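Local coordinates for protein NAD nucleotidase (Haemophilus influenzae, PDB 3ZTV) that hydrolyses NAD to adenosine and nicotinamide riboside in the periplasm, acting as a zinc-containing pyrophosphatase and nucleotidase with a broad substrate range, at residues E393-E398 and T405-G410; I386-I391 and F466-G471; V511-Y516 and K525-L530. All coordinates share one frame; numbering follows the deposited sequence.

Contact 1: residues E393-E398 and T405-G410; sequences ETMYNE and TIQNAG. With ADN (adenosine), chain D.
Met395 and Tyr396 of helix 386-396 pack on Thr405 and Gln407 of strand 404-408 in an alpha/beta layer of the C-terminal 5'-nucleotidase domain. The chain leaves the helix, turns back and enters the sheet next to it, and the contact is buried. Most of the packing is by van der Waals contact. Thr405 lays its CG2 methyl against the helix backbone, 3.6 Å from Tyr396 N, and the same methyl also reaches CB of Met395. Thr405 OG1 faces Tyr396 CB but bonds to the carbonyl of Ala392, so one small side chain offers the helix both a methyl and a hydroxyl. The Tyr396 ring meets the backbone N of Thr405 at its edge and takes part in a cation-pi contact with Lys495.

The sulfur contact lies farther along the strand. Met395 and Gln407 cross at about a right angle, with SD 3.4 Å from Gln407 OE1. A bend at chi3 (72°) turns the Met395 methyl toward the strand, placing CE 3.6 Å from the same OE1 and 4.0 Å from Ile406 O. Asn514 ND2 of the neighbouring strand donates to OE1, which holds this amide oxygen beside the thioether.

Polar bonds to the ligand come from the strand end. Asn408 turns its amide to the adenosine, while its OD1 is bonded by Asn514 ND2. Gly410, without a side chain, lets O2' of the ribose come within 3.4 Å of its CA. Asn408 ND2 makes a weak, bent bond to O2' (3.3 Å, 126°) and a nearly straight one to adenine N3, at 3.1 Å and 179°.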
# COMPACT_ATOMS: atom_id res chain seq x y z
N GLU A 393 7.20 -17.25 -30.75
CA GLU A 393 6.83 -15.84 -30.95
C GLU A 393 5.38 -15.54 -30.54
O GLU A 393 5.10 -14.47 -30.02
CB GLU A 393 7.09 -15.40 -32.40
CG GLU A 393 8.54 -15.49 -32.86
CD GLU A 393 9.42 -14.34 -32.36
OE1 GLU A 393 8.90 -13.39 -31.73
OE2 GLU A 393 10.64 -14.40 -32.61
N THR A 394 4.47 -16.48 -30.78
CA THR A 394 3.08 -16.27 -30.37
C THR A 394 2.97 -16.20 -28.85
O THR A 394 2.17 -15.45 -28.30
CB THR A 394 2.11 -17.35 -30.95
OG1 THR A 394 2.30 -18.59 -30.27
CG2 THR A 394 2.32 -17.53 -32.46
N MET A 395 3.81 -16.97 -28.16
CA MET A 395 3.85 -16.96 -26.71
C MET A 395 4.48 -15.66 -26.19
O MET A 395 4.01 -15.07 -25.21
CB MET A 395 4.65 -18.16 -26.21
CG MET A 395 4.04 -19.50 -26.62
SD MET A 395 5.19 -20.88 -26.68
CE MET A 395 5.47 -21.12 -24.93
N TYR A 396 5.55 -15.23 -26.84
CA TYR A 396 6.27 -14.02 -26.46
C TYR A 396 5.35 -12.80 -26.55
O TYR A 396 5.43 -11.88 -25.73
CB TYR A 396 7.48 -13.86 -27.37
CG TYR A 396 8.34 -12.64 -27.13
CD1 TYR A 396 9.37 -12.65 -26.19
CD2 TYR A 396 8.16 -11.49 -27.88
CE1 TYR A 396 10.17 -11.53 -26.00
CE2 TYR A 396 8.95 -10.38 -27.70
CZ TYR A 396 9.96 -10.41 -26.76
OH TYR A 396 10.74 -9.29 -26.58
N ASN A 397 4.45 -12.81 -27.52
CA ASN A 397 3.52 -11.72 -27.75
C ASN A 397 2.44 -11.55 -26.67
O ASN A 397 1.82 -10.49 -26.58
CB ASN A 397 2.86 -11.90 -29.12
CG ASN A 397 1.80 -10.85 -29.40
OD1 ASN A 397 2.11 -9.69 -29.66
ND2 ASN A 397 0.53 -11.26 -29.38
N GLU A 398 2.22 -12.57 -25.85
CA GLU A 398 1.15 -12.53 -24.86
C GLU A 398 1.35 -11.51 -23.74
O GLU A 398 0.43 -10.77 -23.40
CB GLU A 398 0.93 -13.91 -24.23
CG GLU A 398 0.17 -14.89 -25.10
CD GLU A 398 -1.33 -14.64 -25.10
OE1 GLU A 398 -1.78 -13.58 -24.61
OE2 GLU A 398 -2.07 -15.52 -25.59
N THR A 405 10.83 -16.49 -24.54
CA THR A 405 10.05 -17.71 -24.42
C THR A 405 10.80 -18.88 -25.04
O THR A 405 11.62 -18.69 -25.94
CB THR A 405 8.68 -17.59 -25.10
OG1 THR A 405 8.88 -17.24 -26.48
CG2 THR A 405 7.82 -16.53 -24.42
N ILE A 406 10.50 -20.08 -24.56
CA ILE A 406 11.12 -21.30 -25.06
C ILE A 406 10.04 -22.34 -25.33
O ILE A 406 9.19 -22.58 -24.47
CB ILE A 406 12.13 -21.87 -24.04
CG1 ILE A 406 13.27 -20.86 -23.82
CG2 ILE A 406 12.65 -23.23 -24.50
CD1 ILE A 406 14.18 -21.21 -22.66
N GLN A 407 10.07 -22.93 -26.52
CA GLN A 407 9.09 -23.94 -26.95
C GLN A 407 9.84 -25.18 -27.45
O GLN A 407 10.86 -25.07 -28.12
CB GLN A 407 8.19 -23.37 -28.06
CG GLN A 407 7.19 -24.36 -28.68
CD GLN A 407 6.03 -24.73 -27.76
OE1 GLN A 407 5.91 -24.23 -26.65
NE2 GLN A 407 5.16 -25.61 -28.24
N ASN A 408 9.33 -26.36 -27.11
CA ASN A 408 9.92 -27.61 -27.58
C ASN A 408 9.42 -27.99 -28.97
O ASN A 408 8.23 -27.85 -29.27
CB ASN A 408 9.64 -28.75 -26.58
CG ASN A 408 8.16 -29.07 -26.46
OD1 ASN A 408 7.35 -28.20 -26.14
ND2 ASN A 408 7.81 -30.32 -26.73
N ALA A 409 10.32 -28.48 -29.82
CA ALA A 409 10.00 -28.81 -31.22
C ALA A 409 8.90 -29.85 -31.38
O ALA A 409 8.18 -29.86 -32.37
CB ALA A 409 11.27 -29.25 -31.96
N GLY A 410 8.76 -30.74 -30.40
CA GLY A 410 7.74 -31.77 -30.44
C GLY A 410 6.33 -31.22 -30.28
O GLY A 410 5.35 -31.94 -30.47
O5' ADN D . 5.36 -37.93 -29.07
C5' ADN D . 5.85 -37.47 -27.80
C4' ADN D . 6.48 -36.10 -27.98
O4' ADN D . 5.47 -35.13 -28.30
C3' ADN D . 7.16 -35.59 -26.73
O3' ADN D . 8.54 -35.97 -26.70
C2' ADN D . 7.01 -34.08 -26.84
O2' ADN D . 8.09 -33.51 -27.59
C1' ADN D . 5.73 -33.90 -27.64
N9 ADN D . 4.62 -33.59 -26.71
C8 ADN D . 3.78 -34.46 -26.12
N7 ADN D . 2.88 -33.81 -25.33
C5 ADN D . 3.15 -32.49 -25.41
C6 ADN D . 2.61 -31.23 -24.85
N6 ADN D . 1.56 -31.22 -24.00
N1 ADN D . 3.20 -30.08 -25.21
C2 ADN D . 4.25 -30.04 -26.05
N3 ADN D . 4.80 -31.14 -26.60
C4 ADN D . 4.29 -32.36 -26.32

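Contact 2: residues I386-I391 and F466-G471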
# COMPACT_ATOMS: atom_id res chain seq x y z
N ILE A 386 11.61 -24.01 -37.85
CA ILE A 386 11.22 -22.61 -37.87
C ILE A 386 9.80 -22.44 -37.33
O ILE A 386 9.47 -21.44 -36.69
CB ILE A 386 11.34 -22.00 -39.29
CG1 ILE A 386 12.78 -22.07 -39.79
CG2 ILE A 386 10.87 -20.55 -39.29
CD1 ILE A 386 12.98 -21.57 -41.22
N ALA A 387 8.95 -23.43 -37.58
CA ALA A 387 7.59 -23.40 -37.06
C ALA A 387 7.56 -23.32 -35.54
O ALA A 387 6.69 -22.66 -34.97
CB ALA A 387 6.78 -24.61 -37.56
N THR A 388 8.53 -23.95 -34.88
CA THR A 388 8.62 -23.86 -33.42
C THR A 388 9.01 -22.45 -32.97
O THR A 388 8.47 -21.94 -31.98
CB THR A 388 9.60 -24.90 -32.84
OG1 THR A 388 9.17 -26.21 -33.22
CG2 THR A 388 9.64 -24.81 -31.32
N ARG A 389 9.93 -21.82 -33.69
CA ARG A 389 10.25 -20.41 -33.42
C ARG A 389 8.98 -19.55 -33.55
O ARG A 389 8.73 -18.68 -32.72
CB ARG A 389 11.37 -19.90 -34.34
CG ARG A 389 11.81 -18.47 -34.09
CD ARG A 389 11.12 -17.49 -35.02
NE ARG A 389 11.44 -16.10 -34.73
CZ ARG A 389 12.28 -15.34 -35.43
NH1 ARG A 389 12.92 -15.84 -36.48
NH2 ARG A 389 12.48 -14.08 -35.08
N PHE A 390 8.19 -19.81 -34.58
CA PHE A 390 6.92 -19.12 -34.76
C PHE A 390 6.02 -19.28 -33.52
O PHE A 390 5.48 -18.30 -33.00
CB PHE A 390 6.21 -19.67 -36.00
CG PHE A 390 5.01 -18.88 -36.42
CD1 PHE A 390 4.78 -17.62 -35.92
CD2 PHE A 390 4.12 -19.40 -37.35
CE1 PHE A 390 3.68 -16.89 -36.32
CE2 PHE A 390 3.01 -18.68 -37.75
CZ PHE A 390 2.79 -17.42 -37.23
N ILE A 391 5.85 -20.51 -33.06
CA ILE A 391 5.02 -20.74 -31.89
C ILE A 391 5.59 -20.00 -30.67
O ILE A 391 4.84 -19.40 -29.90
CB ILE A 391 4.83 -22.25 -31.59
CG1 ILE A 391 4.11 -22.93 -32.77
CG2 ILE A 391 4.05 -22.44 -30.30
CD1 ILE A 391 2.83 -22.26 -33.14
N PHE A 466 13.88 -30.69 -28.42
CA PHE A 466 14.82 -29.68 -28.90
C PHE A 466 14.20 -28.28 -28.81
O PHE A 466 13.11 -28.05 -29.32
CB PHE A 466 15.30 -29.99 -30.32
CG PHE A 466 16.57 -29.27 -30.67
CD1 PHE A 466 16.54 -27.98 -31.15
CD2 PHE A 466 17.79 -29.90 -30.48
CE1 PHE A 466 17.71 -27.31 -31.45
CE2 PHE A 466 18.97 -29.24 -30.78
CZ PHE A 466 18.93 -27.94 -31.27
N PRO A 467 14.91 -27.33 -28.16
CA PRO A 467 14.33 -26.03 -27.83
C PRO A 467 14.56 -24.93 -28.87
O PRO A 467 15.66 -24.83 -29.44
CB PRO A 467 15.05 -25.66 -26.54
CG PRO A 467 16.43 -26.21 -26.74
CD PRO A 467 16.23 -27.51 -27.52
N TYR A 468 13.54 -24.13 -29.10
CA TYR A 468 13.64 -22.93 -29.93
C TYR A 468 12.97 -21.81 -29.16
O TYR A 468 12.01 -22.04 -28.42
CB TYR A 468 12.92 -23.11 -31.27
CG TYR A 468 13.51 -24.18 -32.18
CD1 TYR A 468 13.26 -25.53 -31.96
CD2 TYR A 468 14.33 -23.83 -33.25
CE1 TYR A 468 13.79 -26.50 -32.79
CE2 TYR A 468 14.87 -24.80 -34.09
CZ TYR A 468 14.60 -26.13 -33.85
OH TYR A 468 15.12 -27.11 -34.68
N GLY A 469 13.46 -20.58 -29.33
CA GLY A 469 12.97 -19.46 -28.55
C GLY A 469 12.62 -18.20 -29.33
O GLY A 469 12.94 -18.05 -30.51
N ALA A 470 11.93 -17.31 -28.63
CA ALA A 470 11.63 -15.97 -29.12
C ALA A 470 12.18 -14.99 -28.09
O ALA A 470 12.01 -15.18 -26.90
CB ALA A 470 10.13 -15.78 -29.28
N GLY A 471 12.86 -13.94 -28.56
CA GLY A 471 13.53 -13.01 -27.65
C GLY A 471 14.82 -13.58 -27.10
O GLY A 471 15.51 -12.93 -26.30
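Helix 386-391 passes strand 467-470 with their axes 6.8 Å apart at closest approach and their directions 44° apart. Arg389 and Tyr468 have the nearest CA atoms, separated by 5.5 Å. The strand lies at one edge of the mixed sheet of the C-terminal domain, and the helix covers it there. Thr388 and Tyr468 carry the packing, crossing at about a right angle. With its CG2 anti to the backbone N (chi1 -58° for OG1), Thr388 sets this methyl 3.7 Å from Tyr468 CB, and its CB lies 3.8 Å from Tyr468 CD1, an ortho carbon of the ring. Next along the helix, the Arg389 aliphatic stem passes the strand backbone, CG 3.8 Å from Gly469 O. Its guanidinium group goes elsewhere, to a salt bridge with Glu393, the carbonyl of Ser564 and a cation-pi contact with Tyr562. The Tyr468 hydroxyl is bonded to both Arg373 O and Ser385 N, and Thr388 OG1 to Ser385 OG. The touching groups are mostly aliphatic or aromatic carbon, apart from Gly469 O, while the Tyr468 hydroxyl links Ser385, just before the helix, to Arg373, which probably binds substrate.

Contact 3: residues V511-Y516 and K525-L530; sequences VGTNAY and KTFGKL. With ADN (adenosine), chain D.
Thr513 OG1 is hydrogen-bonded to Ile406 O of the adjacent strand, and the same side chain meets Phe527 of helix 525-530. Thr513 and Phe527 approach from opposite directions. CG2 of Thr513 lies 3.7 Å from Phe527 CE2, with OG1 at the same distance from that ring atom, so the ring corner fits against both branches. Thr513 holds OG1 anti to the backbone N (chi1 -169°), which sends the hydroxyl to the neighbouring strand while the methyl also lies against the ring. Two residues earlier, Val511 CG1 adds a looser apolar touch, 4.4 Å from Phe527 CZ.

Past the strand, the chain turns into the short, weakly bonded helix 515-518. Asn514 stands at its N-cap, OD1 accepting from Val517 N. Tyr516, in the first turn, receives the adenine over one face of its ring, adenosine C5 lying 3.5 Å above the ring centre. The phenol oxygen extends to the sugar, 3.8 Å from both C2' and C3' of the adenosine. Strand 508-514 thus packs on a helix with one face and leads at its end into the nucleoside pocket.

Phe527 also rests on Val449 of helix 443-460, and Leu530 on Tyr439 and Met441 of strand 435-442, so helix 525-530 lies over two sheet strands with helix 443-460 beside it.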
# COMPACT_ATOMS: atom_id res chain seq x y z
N VAL A 511 10.65 -15.60 -17.95
CA VAL A 511 10.72 -16.60 -19.01
C VAL A 511 9.37 -17.28 -19.17
O VAL A 511 8.78 -17.75 -18.18
CB VAL A 511 11.79 -17.65 -18.68
CG1 VAL A 511 11.76 -18.79 -19.69
CG2 VAL A 511 13.18 -17.00 -18.61
N GLY A 512 8.87 -17.33 -20.40
CA GLY A 512 7.63 -18.03 -20.68
C GLY A 512 7.87 -19.34 -21.42
O GLY A 512 8.76 -19.42 -22.28
N THR A 513 7.09 -20.36 -21.10
CA THR A 513 7.18 -21.64 -21.79
C THR A 513 5.79 -22.29 -21.75
O THR A 513 4.85 -21.67 -21.25
CB THR A 513 8.27 -22.52 -21.17
OG1 THR A 513 8.52 -23.65 -22.02
CG2 THR A 513 7.86 -23.00 -19.79
N ASN A 514 5.64 -23.49 -22.29
CA ASN A 514 4.34 -24.15 -22.21
C ASN A 514 4.24 -24.96 -20.92
O ASN A 514 5.25 -25.34 -20.33
CB ASN A 514 4.04 -25.00 -23.46
CG ASN A 514 4.94 -26.20 -23.58
OD1 ASN A 514 4.92 -27.08 -22.72
ND2 ASN A 514 5.72 -26.25 -24.65
N ALA A 515 3.01 -25.23 -20.48
CA ALA A 515 2.76 -25.90 -19.21
C ALA A 515 3.36 -27.30 -19.14
O ALA A 515 3.74 -27.77 -18.07
CB ALA A 515 1.27 -25.94 -18.94
N TYR A 516 3.45 -27.97 -20.29
CA TYR A 516 4.00 -29.32 -20.36
C TYR A 516 5.47 -29.36 -19.95
O TYR A 516 5.84 -30.05 -19.00
CB TYR A 516 3.78 -29.88 -21.78
CG TYR A 516 4.43 -31.20 -22.12
CD1 TYR A 516 3.85 -32.42 -21.76
CD2 TYR A 516 5.61 -31.24 -22.85
CE1 TYR A 516 4.44 -33.63 -22.10
CE2 TYR A 516 6.21 -32.44 -23.19
CZ TYR A 516 5.62 -33.63 -22.82
OH TYR A 516 6.23 -34.81 -23.17
N LYS A 525 14.83 -30.59 -17.13
CA LYS A 525 15.12 -30.77 -15.70
C LYS A 525 15.05 -29.48 -14.90
O LYS A 525 14.46 -29.44 -13.82
CB LYS A 525 16.48 -31.45 -15.51
CG LYS A 525 16.53 -32.88 -16.01
CD LYS A 525 17.89 -33.52 -15.75
CE LYS A 525 17.95 -34.94 -16.30
NZ LYS A 525 19.33 -35.49 -16.29
N THR A 526 15.66 -28.42 -15.42
CA THR A 526 15.70 -27.15 -14.71
C THR A 526 14.30 -26.61 -14.40
O THR A 526 14.06 -26.15 -13.28
CB THR A 526 16.56 -26.09 -15.46
OG1 THR A 526 17.94 -26.48 -15.41
CG2 THR A 526 16.40 -24.73 -14.83
N PHE A 527 13.39 -26.66 -15.36
CA PHE A 527 12.01 -26.23 -15.10
C PHE A 527 11.37 -27.10 -14.03
O PHE A 527 10.61 -26.62 -13.18
CB PHE A 527 11.15 -26.28 -16.37
CG PHE A 527 11.41 -25.16 -17.36
CD1 PHE A 527 11.96 -23.96 -16.96
CD2 PHE A 527 11.08 -25.33 -18.69
CE1 PHE A 527 12.18 -22.94 -17.88
CE2 PHE A 527 11.30 -24.32 -19.62
CZ PHE A 527 11.85 -23.12 -19.21
N GLY A 528 11.65 -28.40 -14.08
CA GLY A 528 11.13 -29.33 -13.08
C GLY A 528 11.52 -28.96 -11.67
O GLY A 528 10.75 -29.14 -10.73
N LYS A 529 12.73 -28.42 -11.51
CA LYS A 529 13.22 -28.02 -10.20
C LYS A 529 12.66 -26.67 -9.74
O LYS A 529 12.52 -26.42 -8.54
CB LYS A 529 14.75 -28.01 -10.17
CG LYS A 529 15.35 -29.41 -10.22
CD LYS A 529 16.86 -29.38 -10.36
CE LYS A 529 17.40 -30.75 -10.74
NZ LYS A 529 18.87 -30.73 -11.00
N LEU A 530 12.34 -25.79 -10.70
CA LEU A 530 11.78 -24.49 -10.36
C LEU A 530 10.32 -24.62 -9.94
O LEU A 530 9.81 -23.81 -9.17
CB LEU A 530 11.89 -23.51 -11.53
CG LEU A 530 13.25 -23.34 -12.22
CD1 LEU A 530 13.19 -22.16 -13.17
CD2 LEU A 530 14.37 -23.16 -11.22
O5' ADN D . 5.36 -37.93 -29.07
C5' ADN D . 5.85 -37.47 -27.80
C4' ADN D . 6.48 -36.10 -27.98
O4' ADN D . 5.47 -35.13 -28.30
C3' ADN D . 7.16 -35.59 -26.73
O3' ADN D . 8.54 -35.97 -26.70
C2' ADN D . 7.01 -34.08 -26.84
O2' ADN D . 8.09 -33.51 -27.59
C1' ADN D . 5.73 -33.90 -27.64
N9 ADN D . 4.62 -33.59 -26.71
C8 ADN D . 3.78 -34.46 -26.12
N7 ADN D . 2.88 -33.81 -25.33
C5 ADN D . 3.15 -32.49 -25.41
C6 ADN D . 2.61 -31.23 -24.85
N6 ADN D . 1.56 -31.22 -24.00
N1 ADN D . 3.20 -30.08 -25.21
C2 ADN D . 4.25 -30.04 -26.05
N3 ADN D . 4.80 -31.14 -26.60
C4 ADN D . 4.29 -32.36 -26.32

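In the fold
All three contacts are buried and belong to one mixed sheet of the C-terminal domain, whose neighbouring strands 467-470, 404-408 and 508-514 they occupy in the order contact 2, contact 1, contact 3. Contacts 1 and 2 share helix 386-396: contact 2 lies nearer its start, contact 1 farther along it, and their centres are 6 Å apart. Contact 3 uses a different helix, 525-530, and does not touch contact 2. The chemistry differs accordingly: a thioether beside an amide in contact 1, a methyl against a tyrosine in contact 2, a phenylalanine on threonine and valine in contact 3. Contacts 1 and 3 both reach adenosine, through Asn408 hydrogen bonds and the Tyr516 ring face respectively.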